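Local coordinates for protein trehalose-6-phosphate phosphatase (Neosartorya fumigata, PDB 5DXN) that belongs to the HAD superfamily, as a member of the trehalose-phosphatase family, and binds a magnesium ion, at residues A[20-25]-A[59-64]. Numbering follows the deposited sequence.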
loop_
_atom_site.group_PDB
_atom_site.type_symbol
_atom_site.label_atom_id
_atom_site.label_comp_id
_atom_site.label_asym_id
_atom_site.label_seq_id
_atom_site.Cartn_x
_atom_site.Cartn_y
_atom_site.Cartn_z
ATOM N N LYS A 20 16.094 15.236 -0.512
ATOM C CA LYS A 20 14.715 14.861 -0.169
ATOM C C LYS A 20 14.620 13.342 -0.163
ATOM O O LYS A 20 15.132 12.678 -1.076
ATOM C CB LYS A 20 13.689 15.406 -1.165
ATOM C CG LYS A 20 13.667 16.907 -1.399
ATOM C CD LYS A 20 12.795 17.173 -2.624
ATOM C CE LYS A 20 12.292 18.600 -2.697
ATOM N NZ LYS A 20 11.251 18.719 -3.753
ATOM N N ARG A 21 13.934 12.798 0.833
ATOM C CA ARG A 21 13.795 11.352 0.963
ATOM C C ARG A 21 12.353 10.958 1.193
ATOM O O ARG A 21 11.625 11.677 1.861
ATOM C CB ARG A 21 14.637 10.824 2.108
ATOM C CG ARG A 21 16.007 11.502 2.221
ATOM C CD ARG A 21 16.832 10.750 3.151
ATOM N NE ARG A 21 18.112 11.432 3.414
ATOM C CZ ARG A 21 18.347 12.240 4.444
ATOM N NH1 ARG A 21 17.406 12.489 5.347
ATOM N NH2 ARG A 21 19.556 12.779 4.578
ATOM N N LEU A 22 11.966 9.814 0.630
ATOM C CA LEU A 22 10.598 9.310 0.775
ATOM C C LEU A 22 10.624 7.883 1.317
ATOM O O LEU A 22 11.305 7.011 0.768
ATOM C CB LEU A 22 9.880 9.377 -0.568
ATOM C CG LEU A 22 8.521 8.697 -0.664
ATOM C CD1 LEU A 22 7.545 9.378 0.302
ATOM C CD2 LEU A 22 7.997 8.760 -2.089
ATOM N N PHE A 23 9.882 7.654 2.390
ATOM C CA PHE A 23 9.758 6.322 2.994
ATOM C C PHE A 23 8.325 5.852 2.917
ATOM O O PHE A 23 7.421 6.561 3.370
ATOM C CB PHE A 23 10.193 6.342 4.463
ATOM C CG PHE A 23 11.660 6.608 4.660
ATOM C CD1 PHE A 23 12.543 5.556 4.807
ATOM C CD2 PHE A 23 12.145 7.910 4.672
ATOM C CE1 PHE A 23 13.903 5.791 4.983
ATOM C CE2 PHE A 23 13.504 8.160 4.830
ATOM C CZ PHE A 23 14.382 7.100 4.995
ATOM N N MET A 24 8.108 4.649 2.398
ATOM C CA MET A 24 6.754 4.089 2.367
ATOM C C MET A 24 6.796 2.712 3.014
ATOM O O MET A 24 7.389 1.770 2.475
ATOM C CB MET A 24 6.232 4.040 0.923
ATOM C CG MET A 24 6.141 5.412 0.305
ATOM S SD MET A 24 5.534 5.474 -1.385
ATOM C CE MET A 24 6.939 4.852 -2.286
ATOM N N PHE A 25 6.217 2.611 4.206
ATOM C CA PHE A 25 6.307 1.402 5.010
ATOM C C PHE A 25 4.955 0.740 5.135
ATOM O O PHE A 25 4.033 1.363 5.655
ATOM C CB PHE A 25 6.768 1.700 6.440
ATOM C CG PHE A 25 8.133 2.309 6.556
ATOM C CD1 PHE A 25 9.172 1.892 5.768
ATOM C CD2 PHE A 25 8.368 3.284 7.489
ATOM C CE1 PHE A 25 10.450 2.475 5.910
ATOM C CE2 PHE A 25 9.627 3.856 7.643
ATOM C CZ PHE A 25 10.659 3.446 6.864
ATOM N N ARG A 59 13.917 16.562 5.946
ATOM C CA ARG A 59 14.253 16.023 4.627
ATOM C C ARG A 59 13.423 14.775 4.323
ATOM O O ARG A 59 13.266 14.410 3.163
ATOM C CB ARG A 59 15.747 15.681 4.533
ATOM C CG ARG A 59 16.694 16.892 4.448
ATOM C CD ARG A 59 18.006 16.492 3.749
ATOM N NE ARG A 59 19.130 16.325 4.665
ATOM C CZ ARG A 59 20.362 15.965 4.296
ATOM N NH1 ARG A 59 20.647 15.712 3.022
ATOM N NH2 ARG A 59 21.315 15.848 5.211
ATOM N N ASN A 60 12.929 14.117 5.367
ATOM C CA ASN A 60 12.207 12.852 5.199
ATOM C C ASN A 60 10.696 13.017 5.137
ATOM O O ASN A 60 10.115 13.742 5.951
ATOM C CB ASN A 60 12.546 11.900 6.341
ATOM C CG ASN A 60 14.018 11.528 6.362
ATOM O OD1 ASN A 60 14.708 11.651 5.351
ATOM N ND2 ASN A 60 14.484 11.043 7.482
ATOM N N ALA A 61 10.069 12.335 4.185
ATOM C CA ALA A 61 8.604 12.177 4.166
ATOM C C ALA A 61 8.345 10.726 4.515
ATOM O O ALA A 61 8.769 9.831 3.767
ATOM C CB ALA A 61 8.019 12.529 2.800
ATOM N N VAL A 62 7.726 10.472 5.662
ATOM C CA VAL A 62 7.602 9.101 6.145
ATOM C C VAL A 62 6.136 8.697 6.177
ATOM O O VAL A 62 5.358 9.341 6.884
ATOM C CB VAL A 62 8.215 8.945 7.518
ATOM C CG1 VAL A 62 8.086 7.507 8.029
ATOM C CG2 VAL A 62 9.691 9.396 7.493
ATOM N N TRP A 63 5.791 7.635 5.445
ATOM C CA TRP A 63 4.418 7.157 5.344
ATOM C C TRP A 63 4.235 5.739 5.893
ATOM O O TRP A 63 5.071 4.841 5.651
ATOM C CB TRP A 63 3.987 7.214 3.891
ATOM C CG TRP A 63 3.612 8.560 3.458
ATOM C CD1 TRP A 63 4.425 9.534 2.958
ATOM C CD2 TRP A 63 2.295 9.113 3.496
ATOM N NE1 TRP A 63 3.689 10.658 2.669
ATOM C CE2 TRP A 63 2.375 10.422 2.985
ATOM C CE3 TRP A 63 1.054 8.621 3.898
ATOM C CZ2 TRP A 63 1.252 11.252 2.878
ATOM C CZ3 TRP A 63 -0.055 9.441 3.788
ATOM C CH2 TRP A 63 0.059 10.744 3.292
ATOM N N ILE A 64 3.157 5.552 6.655
ATOM C CA ILE A 64 2.775 4.237 7.115
ATOM C C ILE A 64 1.539 3.854 6.299
ATOM O O ILE A 64 0.582 4.610 6.254
ATOM C CB ILE A 64 2.489 4.217 8.638
ATOM C CG1 ILE A 64 3.606 4.933 9.406
ATOM C CG2 ILE A 64 2.286 2.766 9.117
ATOM C CD1 ILE A 64 4.978 4.363 9.170
#
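Arg21 NH1 donates to Asn60 OD1 over 2.8 Å with an N-H...O angle of 166°, and Asp57 holds the same nitrogen in a salt bridge. OD1 sits at the edge of the guanidinium, almost exactly in its plane, while the amide itself is turned 60° from that plane. The arginine chain runs extended from CG to NE, its CG anti to the carbonyl carbon (chi1 -40°), and this brings the guanidinium edge to OD1, the two side chains crossing at an angle; NE is tied to the carbonyl of Tyr15. Asn60 ND2 is engaged by Leu54 O and the Tyr15 hydroxyl, which fixes the amide's rotation. Arg21 NH2 lies over the centre of the Arg59 guanidinium, 3.3 Å from its CZ, a like-charge approach that Asp57 probably eases.

From this end onward the two segments run as neighbouring parallel strands in register. Five backbone bonds alternate across them, from Arg21 N to Arg59 O through to Phe25 N to Trp63 O. On the face of Arg21, Phe23 CD2 meets Val62 CG2 at 4.0 Å, and Phe25 presents its ring edge to Ile64, CD2 to CD1 at 3.9 Å. Helix 45-56 packs on both rings. Leu22 CD1 reaches Ala61 CB (4.0 Å) and Trp63 on the reverse face, where helix 190-199 packs.

Strand 211-216 pairs with the far side of 20-25, so this ladder lies inside the Rossmann-like HAD sheet. Buried Arg21 and Asn60 are bonded from several sides, consistent with a firmly fixed strand start; backbone bonds and apolar contacts hold the rest toward the magnesium-bearing end.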